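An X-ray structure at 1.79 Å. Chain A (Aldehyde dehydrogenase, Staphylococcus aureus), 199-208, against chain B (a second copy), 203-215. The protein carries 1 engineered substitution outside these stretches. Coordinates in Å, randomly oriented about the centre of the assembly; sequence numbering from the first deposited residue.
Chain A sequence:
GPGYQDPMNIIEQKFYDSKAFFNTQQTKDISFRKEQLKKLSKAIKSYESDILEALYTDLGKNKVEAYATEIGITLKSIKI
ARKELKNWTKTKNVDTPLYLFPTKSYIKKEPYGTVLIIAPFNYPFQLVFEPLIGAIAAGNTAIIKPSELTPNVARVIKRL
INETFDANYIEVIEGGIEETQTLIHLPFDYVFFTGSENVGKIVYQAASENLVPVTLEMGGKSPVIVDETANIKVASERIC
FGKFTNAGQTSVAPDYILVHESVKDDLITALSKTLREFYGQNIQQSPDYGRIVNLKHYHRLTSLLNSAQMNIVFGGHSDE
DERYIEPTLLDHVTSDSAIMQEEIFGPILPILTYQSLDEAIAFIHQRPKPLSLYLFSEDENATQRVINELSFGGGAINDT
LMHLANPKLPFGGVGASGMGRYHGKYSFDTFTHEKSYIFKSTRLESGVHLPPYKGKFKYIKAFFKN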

# COMPACT_ATOMS: atom_id res chain seq x y z
N VAL A 199 -7.23 13.01 -13.66
CA VAL A 199 -7.57 13.47 -12.31
C VAL A 199 -6.78 12.70 -11.26
O VAL A 199 -6.38 13.26 -10.24
CB VAL A 199 -9.09 13.34 -12.08
CG1 VAL A 199 -9.46 13.71 -10.66
CG2 VAL A 199 -9.85 14.22 -13.07
N GLY A 200 -6.52 11.42 -11.51
CA GLY A 200 -5.73 10.64 -10.57
C GLY A 200 -4.34 11.22 -10.35
O GLY A 200 -3.82 11.21 -9.23
N LYS A 201 -3.73 11.74 -11.42
CA LYS A 201 -2.44 12.40 -11.28
C LYS A 201 -2.54 13.64 -10.40
O LYS A 201 -1.65 13.91 -9.59
CB LYS A 201 -1.89 12.77 -12.66
CG LYS A 201 -1.50 11.58 -13.53
N ILE A 202 -3.63 14.40 -10.54
CA ILE A 202 -3.82 15.60 -9.73
C ILE A 202 -4.03 15.24 -8.27
O ILE A 202 -3.44 15.84 -7.37
CB ILE A 202 -5.00 16.44 -10.28
CG1 ILE A 202 -4.71 16.90 -11.71
CG2 ILE A 202 -5.30 17.62 -9.37
CD1 ILE A 202 -5.91 17.54 -12.40
N VAL A 203 -4.89 14.25 -8.01
CA VAL A 203 -5.15 13.78 -6.65
C VAL A 203 -3.85 13.35 -5.98
O VAL A 203 -3.58 13.67 -4.82
CB VAL A 203 -6.17 12.63 -6.67
CG1 VAL A 203 -6.27 11.97 -5.30
CG2 VAL A 203 -7.53 13.13 -7.13
N TYR A 204 -3.01 12.62 -6.72
CA TYR A 204 -1.85 11.98 -6.13
C TYR A 204 -0.67 12.94 -5.98
O TYR A 204 0.17 12.73 -5.10
CB TYR A 204 -1.49 10.76 -6.98
CG TYR A 204 -0.36 9.91 -6.46
CD1 TYR A 204 -0.42 9.35 -5.20
CD2 TYR A 204 0.70 9.55 -7.28
CE1 TYR A 204 0.59 8.53 -4.72
CE2 TYR A 204 1.70 8.72 -6.83
CZ TYR A 204 1.65 8.22 -5.55
OH TYR A 204 2.65 7.39 -5.09
N GLN A 205 -0.61 14.00 -6.79
CA GLN A 205 0.37 15.05 -6.54
C GLN A 205 -0.04 15.91 -5.36
O GLN A 205 0.81 16.31 -4.55
CB GLN A 205 0.55 15.91 -7.80
CG GLN A 205 1.21 15.18 -8.95
CD GLN A 205 1.17 15.97 -10.25
OE1 GLN A 205 0.53 15.57 -11.22
NE2 GLN A 205 1.85 17.11 -10.26
N ALA A 206 -1.33 16.21 -5.23
CA ALA A 206 -1.82 16.99 -4.10
C ALA A 206 -1.60 16.24 -2.79
O ALA A 206 -1.14 16.82 -1.80
CB ALA A 206 -3.30 17.32 -4.29
N ALA A 207 -1.94 14.95 -2.78
CA ALA A 207 -1.74 14.15 -1.58
C ALA A 207 -0.27 14.05 -1.21
O ALA A 207 0.08 14.03 -0.02
CB ALA A 207 -2.33 12.75 -1.78
N SER A 208 0.61 14.00 -2.21
CA SER A 208 2.04 13.82 -1.94
C SER A 208 2.59 15.00 -1.15
O SER A 208 3.47 14.82 -0.30
CB SER A 208 2.81 13.63 -3.24
OG SER A 208 2.95 14.85 -3.94
N VAL B 203 11.02 12.81 -2.35
CA VAL B 203 10.87 11.53 -3.04
C VAL B 203 9.43 11.31 -3.46
O VAL B 203 9.14 10.89 -4.58
CB VAL B 203 11.38 10.39 -2.15
CG1 VAL B 203 11.03 9.03 -2.74
CG2 VAL B 203 12.88 10.51 -1.91
N TYR B 204 8.50 11.61 -2.55
CA TYR B 204 7.10 11.25 -2.76
C TYR B 204 6.37 12.23 -3.66
O TYR B 204 5.39 11.85 -4.31
CB TYR B 204 6.43 11.10 -1.39
CG TYR B 204 5.01 10.63 -1.40
CD1 TYR B 204 4.67 9.42 -1.99
CD2 TYR B 204 4.02 11.31 -0.70
CE1 TYR B 204 3.37 8.96 -1.97
CE2 TYR B 204 2.72 10.85 -0.66
CZ TYR B 204 2.40 9.67 -1.30
OH TYR B 204 1.10 9.21 -1.26
N GLN B 205 6.83 13.49 -3.73
CA GLN B 205 6.29 14.40 -4.73
C GLN B 205 6.82 14.07 -6.12
O GLN B 205 6.08 14.13 -7.11
CB GLN B 205 6.64 15.85 -4.36
CG GLN B 205 5.92 16.35 -3.11
CD GLN B 205 6.45 17.69 -2.64
OE1 GLN B 205 7.02 17.79 -1.55
NE2 GLN B 205 6.26 18.72 -3.45
N ALA B 206 8.10 13.70 -6.21
CA ALA B 206 8.68 13.31 -7.50
C ALA B 206 8.01 12.06 -8.04
O ALA B 206 7.66 11.98 -9.23
CB ALA B 206 10.18 13.10 -7.36
N ALA B 207 7.82 11.06 -7.18
CA ALA B 207 7.16 9.82 -7.60
C ALA B 207 5.73 10.08 -8.03
O ALA B 207 5.23 9.44 -8.96
CB ALA B 207 7.21 8.80 -6.47
N SER B 208 5.05 11.02 -7.36
CA SER B 208 3.64 11.27 -7.67
C SER B 208 3.46 11.76 -9.09
O SER B 208 2.47 11.43 -9.75
CB SER B 208 3.05 12.26 -6.67
OG SER B 208 3.48 13.58 -6.95
N GLU B 209 4.42 12.55 -9.58
CA GLU B 209 4.38 13.04 -10.95
C GLU B 209 4.31 11.90 -11.97
O GLU B 209 3.69 12.05 -13.02
CB GLU B 209 5.62 13.90 -11.20
CG GLU B 209 5.78 14.45 -12.60
CD GLU B 209 6.80 15.56 -12.64
OE1 GLU B 209 7.57 15.69 -11.66
OE2 GLU B 209 6.85 16.30 -13.65
N ASN B 210 4.93 10.77 -11.65
CA ASN B 210 5.01 9.63 -12.56
C ASN B 210 4.08 8.49 -12.17
O ASN B 210 4.23 7.38 -12.70
CB ASN B 210 6.46 9.13 -12.63
CG ASN B 210 7.39 10.13 -13.29
OD1 ASN B 210 7.03 10.78 -14.27
ND2 ASN B 210 8.59 10.26 -12.75
N LEU B 211 3.13 8.74 -11.26
CA LEU B 211 2.20 7.71 -10.79
C LEU B 211 2.95 6.49 -10.24
O LEU B 211 2.53 5.35 -10.45
CB LEU B 211 1.22 7.29 -11.88
CG LEU B 211 0.22 8.35 -12.36
CD1 LEU B 211 -0.64 7.81 -13.51
CD2 LEU B 211 -0.66 8.82 -11.21
N VAL B 212 4.04 6.74 -9.55
CA VAL B 212 4.92 5.67 -9.05
C VAL B 212 4.49 5.36 -7.60
O VAL B 212 4.46 6.27 -6.78
CB VAL B 212 6.39 6.07 -9.11
CG1 VAL B 212 7.24 5.03 -8.40
CG2 VAL B 212 6.83 6.22 -10.55
N PRO B 213 4.19 4.10 -7.29
CA PRO B 213 3.88 3.76 -5.89
C PRO B 213 5.14 3.74 -5.05
O PRO B 213 6.25 3.48 -5.54
CB PRO B 213 3.27 2.36 -6.00
CG PRO B 213 3.93 1.77 -7.20
CD PRO B 213 4.12 2.92 -8.17
N VAL B 214 4.98 4.03 -3.76
CA VAL B 214 6.13 4.16 -2.86
C VAL B 214 5.87 3.47 -1.54
O VAL B 214 4.73 3.22 -1.13
CB VAL B 214 6.49 5.63 -2.57
CG1 VAL B 214 6.64 6.44 -3.85
CG2 VAL B 214 5.46 6.24 -1.63
N THR B 215 6.97 3.16 -0.86
CA THR B 215 6.99 2.92 0.57
C THR B 215 7.94 3.92 1.20
O THR B 215 9.08 4.08 0.73
CB THR B 215 7.43 1.48 0.89
OG1 THR B 215 6.35 0.58 0.60
CG2 THR B 215 7.80 1.35 2.36

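Helix A199-208 packs almost exactly antiparallel to the helix of chain B that begins the second stretch: their N-to-C directions differ by 177° and their axes approach to 8.5 Å. In the backbone register, the CA of Gln A205 is 5.1 Å from the CA of Ser B208 and the CA of Ser A208 5.1 Å from the CA of Gln B205. Together the stretches bury 572 Å².

Along chain B, Val B203 lies beyond reach of the partner, and the contact opens with Tyr B204. Its CA-to-CB bond points sideways, but the t rotamer (chi1 -175°) brings the ring to chain A. There CE2 of Tyr B204 lies 3.3 Å from CA of Ser A208, and CB of Ser A208 sits 4.1 Å from the ring centroid, 30° off the ring normal, an off-centre CH-pi contact. The same ring meets that of Tyr A204 with planes at 90° and centroids 5.7 Å apart, an oblique pairing whose apolar approach is 3.9 Å from CE1 of Tyr A204 to CE1 of Tyr B204. The hydroxyl of Tyr B204 is hydrogen-bonded elsewhere in the structure.

Gln B205 contributes through its aliphatic part: its CG is 3.4 Å from OG of Ser A208. Its backbone carbonyl is engaged within its own chain, since OG of Ser B208 donates to O of Gln B205 at 2.7 Å. Ala B206 points away from the partner, and Ala B207 gives little area, although its backbone O comes within 4.2 Å of CE2 of Tyr A204.

Ser B208 points toward chain A, and its small side chain is matched by a close approach of the Tyr A204 ring. CE2 of Tyr A204 is 3.3 Å from CA of Ser B208, while CB of Ser B208 repeats the off-centre CH-pi geometry at 4.1 Å from the ring centroid. CG of Gln A205 lies 3.4 Å from OG of Ser B208. The two serine OG atoms, of Ser A208 and Ser B208, are 3.3 Å apart, and the geometry leaves open whether they are bonded; OG of Ser A208, like its counterpart, donates to its own chain, reaching O of Gln A205 at 2.7 Å.

Past Ser B208, Glu B209 and Asn B210 direct their CA-to-CB bonds away from the partner. Leu B211, with positive phi and psi (55/39), starts sideways, yet the end of its side chain returns to chain A: CD2 of Leu B211 is 3.7 Å from CG of Lys A201, whose side chain is modelled no further than that atom, and 4.2 Å from CD2 of Tyr A204.

The CA-to-CB bond of Val B212 points away, and the residue offers its backbone instead. OH of Tyr A204 donates to O of Val B212 at 2.7 Å, and this acceptor lies at the ring edge, near the ring plane. Beyond it, CA of Pro B213 is 3.9 Å and CG1 of Val B214 4.3 Å from OH of Tyr A204, so the hydroxyl is bordered by three consecutive residues. Thr B215 is out of reach.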